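Local coordinates for alkaline phosphatase (Thermus thermophilus, PDB 7KWD), which probably hydrolyses phosphate monoesters as a homodimeric alkaline phosphatase that depends on zinc and magnesium ions, at residues Tyr38-Val43 / Asn307-Leu312; Thr140-Thr145 / Ala271-His276; Gly229-Glu234 / Leu242-Leu247; Phe303-Pro308 / Leu441-Gly446. One frame throughout, in Å; residues are numbered along the deposited sequence.

How the contacts relate
The four contacts form two neighbouring pairs. Contacts 1 and 4 share Asn-307 and Pro-308, their centres about 7 Å apart: helix 283-306 ends in contact 4, the chain turns into strand 310-325 of contact 1, and Leu-312 O meets Tyr-443 N across the sheet at 2.8 Å. Contacts 2 and 3, with centres about 10 Å apart, join where Thr-141 O meets Val-231 N at 2.8 Å and where Arg-273 reaches Val-231 O. Contact 2 belongs to the metal centre, since Asp-275 binds zinc; contact 3 adjoins it. Contact 4 lies away from the metals, whereas in contact 1 the side chain of Ile-42 lies about 10 Å from that of the magnesium ligand Glu-270.

Contact 1 of 4, residues Tyr38-Val43 / Asn307-Leu312; sequences YRNLIV and NPDTLL
Asn-40, Leu-41 and Ile-42 pair in parallel with Thr-310, Leu-311 and Leu-312, joining two neighbouring strands in the central sheet of the alkaline phosphatase fold; strand 40-46 has strand 265-271 on its other side. Leu-311 gives the ladder both a donor and an acceptor. Its N donates to Asn-40 O at 2.9 Å, and its O receives Ile-42 N at 2.9 Å, nearly along the C=O axis. Where the strands begin, Asp-309 O accepts two successive amides, Arg-39 N at 2.8 Å and Asn-40 N at 3.1 Å.

On one face of the sheet, Leu-311 CB sits over the centre of the Tyr-38 ring, 3.7 Å from its centroid and 8° off the normal, a CH-pi contact. Tyr-38 CG lies anti to its own carbonyl carbon (chi1 -61°), which sets CG against Leu-311 CB; the hydroxyl goes on to Gln-445 O. Leu-41 and Leu-311 lie side by side on this face, beneath helix 459-468. The opposite face holds Ile-42, whose CG2 touches Leu-312 CD1 at 3.9 Å, and it packs against helix 283-306. Asn-40 also points this way, its OD1 bonded to Phe-265 N.

At the mouth of the pair, Arg-39 lies alongside Asp-309, and its NE and NH2 both reach OD2 at 3.2 Å from the same face of the carboxylate. Asp-309 OD1 accepts from Thr-310 OG1. With its oxygens thus divided between a cation and a hydroxyl, the carboxylate is probably restrained from turning, and its negative charge is likely to be stabilised where the two strands start.

Contact 2 of 4, residues Thr140-Thr145 / Ala271-His276; sequences TTTTVT and AGRIDH. With ZN (zinc ion), chain F.
Thr-141 and Arg-273 meet through both water and direct contact. Water 1 bridges them, 2.7 Å from Thr-141 OG1 and accepting from Arg-273 N at 2.8 Å. Thr-140 OG1 receives Thr-142 N in an ST turn, which shapes the corner that faces Gly-272.

The van der Waals contacts gather on two side chains. Arg-273 CG, anti to the carbonyl carbon (chi1 -54°), is thereby placed 3.4 Å from Thr-141 OG1, and CD also lies near Thr-141 O. Thr-142 CG2 lies 3.7 Å from Gly-272 CA, an approach that the absence of a side chain permits, and 3.9 Å from His-276 CE1. The corner follows strand 135-140 and the glycine follows strand 265-271, parallel neighbours in the central sheet of the alkaline phosphatase fold; the segments that follow them contribute to the metal centre.

Of the charged and metal interactions, Arg-273 NE donates to His-276 ND1 at 2.9 Å, almost straight at 173° and in the plane of both groups. NH1 reaches Val-231 O, and NH2 forms a salt bridge with Glu-350. A methionine in place of Arg-273 would probably leave Glu-350 without this cationic mate and the imidazole of His-276 freer to turn. One residue before that histidine, Asp-275 OD2 binds zinc at 2.0 Å, with His-279 and His-433 as fellow ligands.

Contact 3 of 4, residues Gly229-Glu234 / Leu242-Leu247; sequences GHVPYE and LGVPSL
Pro-232 presses its ring tip to tip against Val-244, with CG and CD both set before the two methyls; CD lies 3.7 Å from Val-244 CG1. In the alkaline phosphatase fold, the loops before and after the short helix 234-239 pack together here, just ahead of helix 247-259. Tyr-233 and Ser-246 are the N-cap residues of these two helices.

The apolar patch widens on both sides of the proline. Leu-242 CD1 touches Pro-232 CB at 3.7 Å, and an inverse gamma turn centred on Gly-243 separates this leucine from Val-244. Val-231 points toward the other loop; CG1, anti to the backbone N (chi1 -177°), comes 4.2 Å from Val-244 CB and also lies near Pro-245 O. Tyr-233 points away from that loop and touches Ala-277 and Leu-280, which ties the pair of loops to helix 273-280, the bearer of two zinc ligands.

Polar links between the loops run through water. Water 2 donates to both Pro-232 O and Pro-245 O, at 3.1 Å each. Glu-234 is held by salt bridges to Arg-237 and Arg-238, and its OE1 accepts from water 3 at 2.7 Å, while that same water takes a weak bond of 3.3 Å from Leu-247 N.

Contact 4 of 4, residues Phe303-Pro308 / Leu441-Gly446; sequences FVDRNP and LLYGQG
Tyr-443 OH donates to Asp-305 OD1 at 2.5 Å, using the syn lone pair of the carboxylate. The two side chains cross at about a right angle, and the carboxylate is turned 47° from the ring. Val-304 runs antiparallel to the tyrosine side chain and meets its ring at the edge, with CG1 3.8 Å from Tyr-443 CD1. Farther along, Pro-308 CB rests 3.5 Å from Gln-445 NE2. Beside this contact, water 4 donates to Pro-308 O at 2.8 Å and accepts from Gln-445 N at 3.0 Å.

A second shell positions both partners. Tyr-443 lies on strand 438-443; its ring also meets that of Tyr-78, and its side chain touches Leu-74. Helix 283-306 stops here: Asn-307 ND2, brought round by a CG anti to its carbonyl carbon (chi1 -71°), turns back to Phe-303 O at 3.0 Å and sits over the centre of the Phe-303 ring. The contact thus joins the C-terminal end of that helix to the sheet strand antiparallel to strand 310-325.

A phenylalanine in place of Tyr-443 would probably keep the edge contact with Val-304 but leave Asp-305 OD1 without this donor and its carboxylate freer to turn. The donated hydroxyl is likely to offset part of the unfavourable effect of the helix C-terminus on the charge of this exposed aspartate.

Contact 1 of 4, residues Tyr38-Val43 / Asn307-Leu312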
loop_
_atom_site.group_PDB
_atom_site.type_symbol
_atom_site.label_atom_id
_atom_site.label_comp_id
_atom_site.label_asym_id
_atom_site.label_seq_id
_atom_site.Cartn_x
_atom_site.Cartn_y
_atom_site.Cartn_z
ATOM N N TYR A 38 24.315 8.377 -18.580
ATOM C CA TYR A 38 24.158 9.689 -18.001
ATOM C C TYR A 38 25.482 10.089 -17.385
ATOM O O TYR A 38 26.323 9.239 -17.091
ATOM C CB TYR A 38 23.045 9.700 -16.935
ATOM C CG TYR A 38 21.697 9.330 -17.480
ATOM C CD1 TYR A 38 20.850 10.287 -18.007
ATOM C CD2 TYR A 38 21.270 8.013 -17.455
ATOM C CE1 TYR A 38 19.592 9.929 -18.496
ATOM C CE2 TYR A 38 20.043 7.642 -17.951
ATOM C CZ TYR A 38 19.205 8.593 -18.470
ATOM O OH TYR A 38 17.984 8.212 -18.955
ATOM N N ARG A 39 25.653 11.403 -17.205
ATOM C CA ARG A 39 26.789 11.949 -16.481
ATOM C C ARG A 39 26.468 12.264 -15.027
ATOM O O ARG A 39 27.363 12.212 -14.182
ATOM C CB ARG A 39 27.319 13.238 -17.144
ATOM C CG ARG A 39 28.828 13.490 -16.821
ATOM C CD ARG A 39 29.398 14.823 -17.376
ATOM N NE ARG A 39 28.454 15.893 -17.135
ATOM C CZ ARG A 39 28.729 17.056 -16.553
ATOM N NH1 ARG A 39 29.967 17.343 -16.163
ATOM N NH2 ARG A 39 27.732 17.933 -16.373
ATOM N N ASN A 40 25.218 12.611 -14.726
ATOM C CA ASN A 40 24.814 13.023 -13.387
ATOM C C ASN A 40 23.645 12.160 -12.924
ATOM O O ASN A 40 22.833 11.702 -13.724
ATOM C CB ASN A 40 24.406 14.494 -13.338
ATOM C CG ASN A 40 25.464 15.413 -13.900
ATOM O OD1 ASN A 40 26.646 15.312 -13.563
ATOM N ND2 ASN A 40 25.048 16.316 -14.765
ATOM N N LEU A 41 23.562 11.970 -11.610
ATOM C CA LEU A 41 22.561 11.100 -10.999
ATOM C C LEU A 41 22.046 11.811 -9.767
ATOM O O LEU A 41 22.834 12.185 -8.892
ATOM C CB LEU A 41 23.168 9.754 -10.606
ATOM C CG LEU A 41 22.264 8.790 -9.848
ATOM C CD1 LEU A 41 21.153 8.301 -10.752
ATOM C CD2 LEU A 41 23.102 7.630 -9.336
ATOM N N ILE A 42 20.737 11.961 -9.684
ATOM C CA ILE A 42 20.068 12.454 -8.481
ATOM C C ILE A 42 19.192 11.328 -7.979
ATOM O O ILE A 42 18.423 10.750 -8.766
ATOM C CB ILE A 42 19.224 13.715 -8.758
ATOM C CG1 ILE A 42 20.086 14.779 -9.438
ATOM C CG2 ILE A 42 18.643 14.230 -7.466
ATOM C CD1 ILE A 42 19.342 15.981 -9.930
ATOM N N VAL A 43 19.315 10.998 -6.698
ATOM C CA VAL A 43 18.479 9.977 -6.065
ATOM C C VAL A 43 17.657 10.658 -4.970
ATOM O O VAL A 43 18.219 11.171 -4.000
ATOM C CB VAL A 43 19.314 8.824 -5.481
ATOM C CG1 VAL A 43 18.396 7.726 -4.933
ATOM C CG2 VAL A 43 20.309 8.229 -6.518
ATOM N N ASN A 307 18.889 19.664 -18.134
ATOM C CA ASN A 307 20.150 18.913 -18.103
ATOM C C ASN A 307 19.917 17.456 -18.466
ATOM O O ASN A 307 19.889 16.573 -17.605
ATOM C CB ASN A 307 20.796 19.006 -16.720
ATOM C CG ASN A 307 21.337 20.376 -16.434
ATOM O OD1 ASN A 307 22.472 20.679 -16.763
ATOM N ND2 ASN A 307 20.525 21.211 -15.823
ATOM N N PRO A 308 19.752 17.166 -19.754
ATOM C CA PRO A 308 19.447 15.788 -20.162
ATOM C C PRO A 308 20.548 14.789 -19.894
ATOM O O PRO A 308 20.285 13.579 -19.999
ATOM C CB PRO A 308 19.175 15.921 -21.665
ATOM C CG PRO A 308 19.651 17.289 -22.044
ATOM C CD PRO A 308 19.563 18.132 -20.854
ATOM N N ASP A 309 21.764 15.218 -19.532
ATOM C CA ASP A 309 22.772 14.243 -19.111
ATOM C C ASP A 309 22.531 13.735 -17.677
ATOM O O ASP A 309 23.375 13.004 -17.144
ATOM C CB ASP A 309 24.180 14.843 -19.247
ATOM C CG ASP A 309 24.403 16.051 -18.341
ATOM O OD1 ASP A 309 23.450 16.481 -17.635
ATOM O OD2 ASP A 309 25.537 16.558 -18.325
ATOM N N THR A 310 21.374 14.036 -17.087
ATOM C CA THR A 310 21.113 13.778 -15.669
ATOM C C THR A 310 19.917 12.857 -15.511
ATOM O O THR A 310 18.848 13.129 -16.073
ATOM C CB THR A 310 20.819 15.080 -14.922
ATOM O OG1 THR A 310 21.915 15.986 -15.086
ATOM C CG2 THR A 310 20.553 14.803 -13.441
ATOM N N LEU A 311 20.091 11.802 -14.715
ATOM C CA LEU A 311 19.002 10.894 -14.384
ATOM C C LEU A 311 18.480 11.180 -12.981
ATOM O O LEU A 311 19.265 11.317 -12.041
ATOM C CB LEU A 311 19.456 9.440 -14.481
ATOM C CG LEU A 311 18.409 8.454 -13.947
ATOM C CD1 LEU A 311 17.196 8.444 -14.870
ATOM C CD2 LEU A 311 18.979 7.060 -13.840
ATOM N N LEU A 312 17.157 11.236 -12.836
ATOM C CA LEU A 312 16.526 11.390 -11.543
ATOM C C LEU A 312 15.810 10.096 -11.197
ATOM O O LEU A 312 14.932 9.640 -11.941
ATOM C CB LEU A 312 15.551 12.573 -11.516
ATOM C CG LEU A 312 14.618 12.582 -10.318
ATOM C CD1 LEU A 312 15.399 12.720 -9.011
ATOM C CD2 LEU A 312 13.596 13.662 -10.494
#

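Contact 2 of 4, residues Thr140-Thr145 / Ala271-His276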
loop_
_atom_site.group_PDB
_atom_site.type_symbol
_atom_site.label_atom_id
_atom_site.label_comp_id
_atom_site.label_asym_id
_atom_site.label_seq_id
_atom_site.Cartn_x
_atom_site.Cartn_y
_atom_site.Cartn_z
ATOM N N THR A 140 19.347 16.206 3.458
ATOM C CA THR A 140 18.257 15.488 4.110
ATOM C C THR A 140 17.615 16.304 5.214
ATOM O O THR A 140 18.194 17.267 5.702
ATOM C CB THR A 140 18.765 14.168 4.702
ATOM O OG1 THR A 140 17.726 13.525 5.435
ATOM C CG2 THR A 140 19.938 14.436 5.636
ATOM N N THR A 141 16.400 15.908 5.589
ATOM C CA THR A 141 15.719 16.478 6.742
ATOM C C THR A 141 15.990 15.695 8.022
ATOM O O THR A 141 15.581 16.148 9.099
ATOM C CB THR A 141 14.200 16.541 6.510
ATOM O OG1 THR A 141 13.710 15.231 6.182
ATOM C CG2 THR A 141 13.851 17.519 5.400
ATOM N N THR A 142 16.645 14.533 7.937
ATOM C CA THR A 142 17.136 13.890 9.140
ATOM C C THR A 142 18.468 14.519 9.544
ATOM O O THR A 142 19.013 15.388 8.843
ATOM C CB THR A 142 17.312 12.381 8.931
ATOM O OG1 THR A 142 18.362 12.158 7.978
ATOM C CG2 THR A 142 16.015 11.720 8.425
ATOM N N THR A 143 19.027 14.044 10.669
ATOM C CA THR A 143 20.440 14.269 10.940
ATOM C C THR A 143 21.229 13.883 9.699
ATOM O O THR A 143 20.915 12.900 9.020
ATOM C CB THR A 143 20.925 13.458 12.145
ATOM O OG1 THR A 143 20.590 12.094 11.946
ATOM C CG2 THR A 143 20.271 13.965 13.438
ATOM N N VAL A 144 22.230 14.698 9.370
ATOM C CA VAL A 144 22.920 14.511 8.108
ATOM C C VAL A 144 23.693 13.202 8.093
ATOM O O VAL A 144 23.981 12.661 7.013
ATOM C CB VAL A 144 23.807 15.743 7.863
ATOM C CG1 VAL A 144 25.038 15.726 8.816
ATOM C CG2 VAL A 144 24.218 15.773 6.418
ATOM N N THR A 145 24.006 12.673 9.277
ATOM C CA THR A 145 24.727 11.429 9.500
ATOM C C THR A 145 23.779 10.221 9.618
ATOM O O THR A 145 24.213 9.110 9.949
ATOM C CB THR A 145 25.546 11.580 10.803
ATOM O OG1 THR A 145 24.642 12.066 11.811
ATOM C CG2 THR A 145 26.679 12.586 10.687
ATOM N N ALA A 271 13.767 12.986 1.792
ATOM C CA ALA A 271 12.617 13.415 2.581
ATOM C C ALA A 271 12.504 12.378 3.679
ATOM O O ALA A 271 11.707 11.445 3.619
ATOM C CB ALA A 271 11.359 13.501 1.733
ATOM N N GLY A 272 13.371 12.537 4.688
ATOM C CA GLY A 272 13.585 11.479 5.647
ATOM C C GLY A 272 12.631 11.421 6.790
ATOM O O GLY A 272 12.693 10.465 7.586
ATOM N N ARG A 273 11.747 12.410 6.941
ATOM C CA ARG A 273 10.872 12.441 8.108
ATOM C C ARG A 273 9.436 12.072 7.772
ATOM O O ARG A 273 8.579 12.038 8.672
ATOM C CB ARG A 273 10.939 13.814 8.788
ATOM C CG ARG A 273 12.401 14.227 9.123
ATOM C CD ARG A 273 12.550 15.095 10.381
ATOM N NE ARG A 273 12.211 14.312 11.572
ATOM C CZ ARG A 273 11.808 14.839 12.720
ATOM N NH1 ARG A 273 11.702 16.158 12.859
ATOM N NH2 ARG A 273 11.510 14.030 13.719
ATOM N N ILE A 274 9.156 11.744 6.509
ATOM C CA ILE A 274 7.927 11.025 6.200
ATOM C C ILE A 274 7.836 9.788 7.077
ATOM O O ILE A 274 6.816 9.545 7.729
ATOM C CB ILE A 274 7.873 10.657 4.707
ATOM C CG1 ILE A 274 7.798 11.927 3.845
ATOM C CG2 ILE A 274 6.728 9.688 4.442
ATOM C CD1 ILE A 274 8.073 11.653 2.350
ATOM N N ASP A 275 8.920 8.996 7.104
ATOM C CA ASP A 275 9.031 7.839 7.989
ATOM C C ASP A 275 8.701 8.212 9.429
ATOM O O ASP A 275 7.844 7.594 10.057
ATOM C CB ASP A 275 10.449 7.264 7.873
ATOM C CG ASP A 275 10.660 6.034 8.694
ATOM O OD1 ASP A 275 9.943 5.027 8.439
ATOM O OD2 ASP A 275 11.561 6.063 9.570
ATOM N N HIS A 276 9.326 9.272 9.939
ATOM C CA HIS A 276 9.161 9.630 11.341
ATOM C C HIS A 276 7.718 9.983 11.654
ATOM O O HIS A 276 7.171 9.557 12.674
ATOM C CB HIS A 276 10.072 10.804 11.697
ATOM C CG HIS A 276 11.520 10.490 11.520
ATOM N ND1 HIS A 276 12.502 11.437 11.628
ATOM C CD2 HIS A 276 12.149 9.333 11.212
ATOM C CE1 HIS A 276 13.682 10.885 11.413
ATOM N NE2 HIS A 276 13.497 9.607 11.157
HETATM ZN ZN ZN F . 11.596 4.257 10.406
HETATM O O HOH W 1 11.187 14.710 5.363
#

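Contact 3 of 4, residues Gly229-Glu234 / Leu242-Leu247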
loop_
_atom_site.group_PDB
_atom_site.type_symbol
_atom_site.label_atom_id
_atom_site.label_comp_id
_atom_site.label_asym_id
_atom_site.label_seq_id
_atom_site.Cartn_x
_atom_site.Cartn_y
_atom_site.Cartn_z
ATOM N N GLY A 229 19.066 17.800 16.503
ATOM C CA GLY A 229 18.803 16.493 15.931
ATOM C C GLY A 229 18.238 16.604 14.523
ATOM O O GLY A 229 18.762 17.364 13.703
ATOM N N HIS A 230 17.152 15.889 14.227
ATOM C CA HIS A 230 16.564 15.991 12.892
ATOM C C HIS A 230 16.012 17.391 12.652
ATOM O O HIS A 230 15.634 18.105 13.583
ATOM C CB HIS A 230 15.432 14.998 12.719
ATOM C CG HIS A 230 15.814 13.597 13.033
ATOM N ND1 HIS A 230 16.829 12.952 12.374
ATOM C CD2 HIS A 230 15.309 12.707 13.916
ATOM C CE1 HIS A 230 16.951 11.724 12.853
ATOM N NE2 HIS A 230 16.031 11.548 13.781
ATOM N N VAL A 231 15.993 17.793 11.388
ATOM C CA VAL A 231 15.347 19.062 11.024
ATOM C C VAL A 231 13.864 18.957 11.334
ATOM O O VAL A 231 13.274 17.869 11.175
ATOM C CB VAL A 231 15.575 19.387 9.535
ATOM C CG1 VAL A 231 14.978 20.730 9.177
ATOM C CG2 VAL A 231 17.059 19.353 9.244
ATOM N N PRO A 232 13.225 20.019 11.822
ATOM C CA PRO A 232 11.791 19.942 12.119
ATOM C C PRO A 232 10.945 19.550 10.906
ATOM O O PRO A 232 11.238 19.903 9.759
ATOM C CB PRO A 232 11.451 21.365 12.596
ATOM C CG PRO A 232 12.754 21.890 13.180
ATOM C CD PRO A 232 13.850 21.259 12.337
ATOM N N TYR A 233 9.842 18.863 11.207
ATOM C CA TYR A 233 8.809 18.609 10.211
ATOM C C TYR A 233 8.386 19.882 9.490
ATOM O O TYR A 233 8.293 20.961 10.094
ATOM C CB TYR A 233 7.594 18.000 10.880
ATOM C CG TYR A 233 7.772 16.641 11.462
ATOM C CD1 TYR A 233 7.820 15.522 10.637
ATOM C CD2 TYR A 233 7.839 16.458 12.851
ATOM C CE1 TYR A 233 7.945 14.231 11.186
ATOM C CE2 TYR A 233 7.971 15.197 13.399
ATOM C CZ TYR A 233 8.032 14.085 12.558
ATOM O OH TYR A 233 8.166 12.815 13.060
ATOM N N GLU A 234 8.083 19.735 8.201
ATOM C CA GLU A 234 7.483 20.831 7.442
ATOM C C GLU A 234 6.294 21.476 8.172
ATOM O O GLU A 234 6.161 22.702 8.185
ATOM C CB GLU A 234 7.044 20.330 6.064
ATOM C CG GLU A 234 6.328 21.368 5.202
ATOM C CD GLU A 234 7.192 22.551 4.782
ATOM O OE1 GLU A 234 8.449 22.522 4.885
ATOM O OE2 GLU A 234 6.587 23.557 4.365
ATOM N N LEU A 242 9.508 28.149 12.987
ATOM C CA LEU A 242 10.846 27.695 13.341
ATOM C C LEU A 242 11.831 28.139 12.267
ATOM O O LEU A 242 11.563 28.014 11.066
ATOM C CB LEU A 242 10.877 26.185 13.520
ATOM C CG LEU A 242 9.775 25.632 14.393
ATOM C CD1 LEU A 242 9.911 24.132 14.520
ATOM C CD2 LEU A 242 9.802 26.258 15.769
ATOM N N GLY A 243 12.960 28.692 12.710
ATOM C CA GLY A 243 13.978 29.195 11.813
ATOM C C GLY A 243 14.882 28.095 11.291
ATOM O O GLY A 243 16.094 28.078 11.566
ATOM N N VAL A 244 14.296 27.167 10.553
ATOM C CA VAL A 244 15.033 26.057 9.946
ATOM C C VAL A 244 14.719 26.070 8.460
ATOM O O VAL A 244 13.672 26.570 8.024
ATOM C CB VAL A 244 14.664 24.689 10.593
ATOM C CG1 VAL A 244 15.051 24.717 12.036
ATOM C CG2 VAL A 244 13.168 24.405 10.460
ATOM N N PRO A 245 15.623 25.517 7.641
ATOM C CA PRO A 245 15.357 25.508 6.196
ATOM C C PRO A 245 14.343 24.431 5.849
ATOM O O PRO A 245 14.152 23.462 6.588
ATOM C CB PRO A 245 16.723 25.232 5.570
ATOM C CG PRO A 245 17.536 24.549 6.649
ATOM C CD PRO A 245 16.899 24.848 7.985
ATOM N N SER A 246 13.626 24.666 4.755
ATOM C CA SER A 246 12.840 23.624 4.111
ATOM C C SER A 246 13.764 22.698 3.321
ATOM O O SER A 246 14.887 23.058 2.964
ATOM C CB SER A 246 11.809 24.236 3.153
ATOM O OG SER A 246 12.475 24.957 2.117
ATOM N N LEU A 247 13.276 21.504 3.009
ATOM C CA LEU A 247 14.079 20.647 2.136
ATOM C C LEU A 247 14.414 21.379 0.834
ATOM O O LEU A 247 15.561 21.335 0.356
ATOM C CB LEU A 247 13.351 19.336 1.891
ATOM C CG LEU A 247 14.188 18.266 1.160
ATOM C CD1 LEU A 247 15.481 17.980 1.880
ATOM C CD2 LEU A 247 13.337 16.996 1.030
HETATM O O HOH W 2 11.697 21.746 7.321
HETATM O O HOH W 3 10.570 20.925 4.880
#

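Contact 4 of 4, residues Phe303-Pro308 / Leu441-Gly446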
loop_
_atom_site.group_PDB
_atom_site.type_symbol
_atom_site.label_atom_id
_atom_site.label_comp_id
_atom_site.label_asym_id
_atom_site.label_seq_id
_atom_site.Cartn_x
_atom_site.Cartn_y
_atom_site.Cartn_z
ATOM N N PHE A 303 15.406 20.895 -13.141
ATOM C CA PHE A 303 16.834 20.716 -13.403
ATOM C C PHE A 303 17.089 19.633 -14.462
ATOM O O PHE A 303 17.901 19.820 -15.376
ATOM C CB PHE A 303 17.588 20.377 -12.119
ATOM C CG PHE A 303 19.085 20.302 -12.313
ATOM C CD1 PHE A 303 19.687 19.108 -12.669
ATOM C CD2 PHE A 303 19.878 21.427 -12.181
ATOM C CE1 PHE A 303 21.046 19.032 -12.875
ATOM C CE2 PHE A 303 21.242 21.357 -12.379
ATOM C CZ PHE A 303 21.828 20.155 -12.739
ATOM N N VAL A 304 16.415 18.488 -14.361
ATOM C CA VAL A 304 16.664 17.435 -15.347
ATOM C C VAL A 304 16.238 17.900 -16.741
ATOM O O VAL A 304 16.905 17.608 -17.732
ATOM C CB VAL A 304 15.955 16.133 -14.936
ATOM C CG1 VAL A 304 16.117 15.063 -16.000
ATOM C CG2 VAL A 304 16.539 15.621 -13.611
ATOM N N ASP A 305 15.106 18.622 -16.830
ATOM C CA ASP A 305 14.648 19.176 -18.098
ATOM C C ASP A 305 15.736 20.024 -18.743
ATOM O O ASP A 305 15.990 19.924 -19.940
ATOM C CB ASP A 305 13.393 20.030 -17.887
ATOM C CG ASP A 305 12.183 19.222 -17.429
ATOM O OD1 ASP A 305 12.170 17.989 -17.568
ATOM O OD2 ASP A 305 11.246 19.840 -16.903
ATOM N N ARG A 306 16.402 20.857 -17.952
ATOM C CA ARG A 306 17.490 21.671 -18.476
ATOM C C ARG A 306 18.782 20.890 -18.667
ATOM O O ARG A 306 19.668 21.399 -19.351
ATOM C CB ARG A 306 17.739 22.877 -17.561
ATOM C CG ARG A 306 16.486 23.765 -17.369
ATOM C CD ARG A 306 16.752 25.001 -16.503
ATOM N NE ARG A 306 17.599 24.742 -15.329
ATOM C CZ ARG A 306 17.165 24.578 -14.070
ATOM N NH1 ARG A 306 15.870 24.630 -13.776
ATOM N NH2 ARG A 306 18.038 24.350 -13.093
ATOM N N ASN A 307 18.889 19.664 -18.134
ATOM C CA ASN A 307 20.150 18.913 -18.103
ATOM C C ASN A 307 19.917 17.456 -18.466
ATOM O O ASN A 307 19.889 16.573 -17.605
ATOM C CB ASN A 307 20.796 19.006 -16.720
ATOM C CG ASN A 307 21.337 20.376 -16.434
ATOM O OD1 ASN A 307 22.472 20.679 -16.763
ATOM N ND2 ASN A 307 20.525 21.211 -15.823
ATOM N N PRO A 308 19.752 17.166 -19.754
ATOM C CA PRO A 308 19.447 15.788 -20.162
ATOM C C PRO A 308 20.548 14.789 -19.894
ATOM O O PRO A 308 20.285 13.579 -19.999
ATOM C CB PRO A 308 19.175 15.921 -21.665
ATOM C CG PRO A 308 19.651 17.289 -22.044
ATOM C CD PRO A 308 19.563 18.132 -20.854
ATOM N N LEU A 441 10.553 5.206 -9.330
ATOM C CA LEU A 441 10.200 6.065 -10.458
ATOM C C LEU A 441 11.449 6.647 -11.098
ATOM O O LEU A 441 12.345 7.117 -10.395
ATOM C CB LEU A 441 9.285 7.206 -9.998
ATOM C CG LEU A 441 9.100 8.485 -10.822
ATOM C CD1 LEU A 441 8.219 8.209 -12.001
ATOM C CD2 LEU A 441 8.445 9.538 -9.944
ATOM N N LEU A 442 11.464 6.676 -12.427
ATOM C CA LEU A 442 12.590 7.173 -13.206
ATOM C C LEU A 442 12.190 8.404 -14.001
ATOM O O LEU A 442 11.188 8.393 -14.727
ATOM C CB LEU A 442 13.106 6.123 -14.179
ATOM C CG LEU A 442 13.497 4.785 -13.547
ATOM C CD1 LEU A 442 13.898 3.780 -14.650
ATOM C CD2 LEU A 442 14.618 4.997 -12.597
ATOM N N TYR A 443 12.975 9.459 -13.885
ATOM C CA TYR A 443 12.657 10.715 -14.565
ATOM C C TYR A 443 13.894 11.100 -15.356
ATOM O O TYR A 443 14.905 11.547 -14.789
ATOM C CB TYR A 443 12.245 11.812 -13.588
ATOM C CG TYR A 443 11.795 13.068 -14.301
ATOM C CD1 TYR A 443 12.708 14.036 -14.701
ATOM C CD2 TYR A 443 10.465 13.268 -14.615
ATOM C CE1 TYR A 443 12.302 15.172 -15.384
ATOM C CE2 TYR A 443 10.058 14.409 -15.278
ATOM C CZ TYR A 443 10.979 15.360 -15.651
ATOM O OH TYR A 443 10.538 16.489 -16.315
ATOM N N GLY A 444 13.818 10.920 -16.649
ATOM C CA GLY A 444 14.968 11.170 -17.494
ATOM C C GLY A 444 14.582 11.109 -18.952
ATOM O O GLY A 444 13.457 10.739 -19.315
ATOM N N GLN A 445 15.561 11.487 -19.777
ATOM C CA GLN A 445 15.370 11.545 -21.214
ATOM C C GLN A 445 15.554 10.159 -21.793
ATOM O O GLN A 445 16.523 9.463 -21.466
ATOM C CB GLN A 445 16.374 12.522 -21.835
ATOM C CG GLN A 445 16.364 12.558 -23.356
ATOM C CD GLN A 445 17.212 13.701 -23.910
ATOM O OE1 GLN A 445 18.358 13.495 -24.327
ATOM N NE2 GLN A 445 16.648 14.916 -23.908
ATOM N N GLY A 446 14.617 9.750 -22.638
ATOM C CA GLY A 446 14.803 8.557 -23.444
ATOM C C GLY A 446 14.471 7.246 -22.781
ATOM O O GLY A 446 14.978 6.207 -23.199
HETATM O O HOH W 4 17.852 13.212 -18.748
#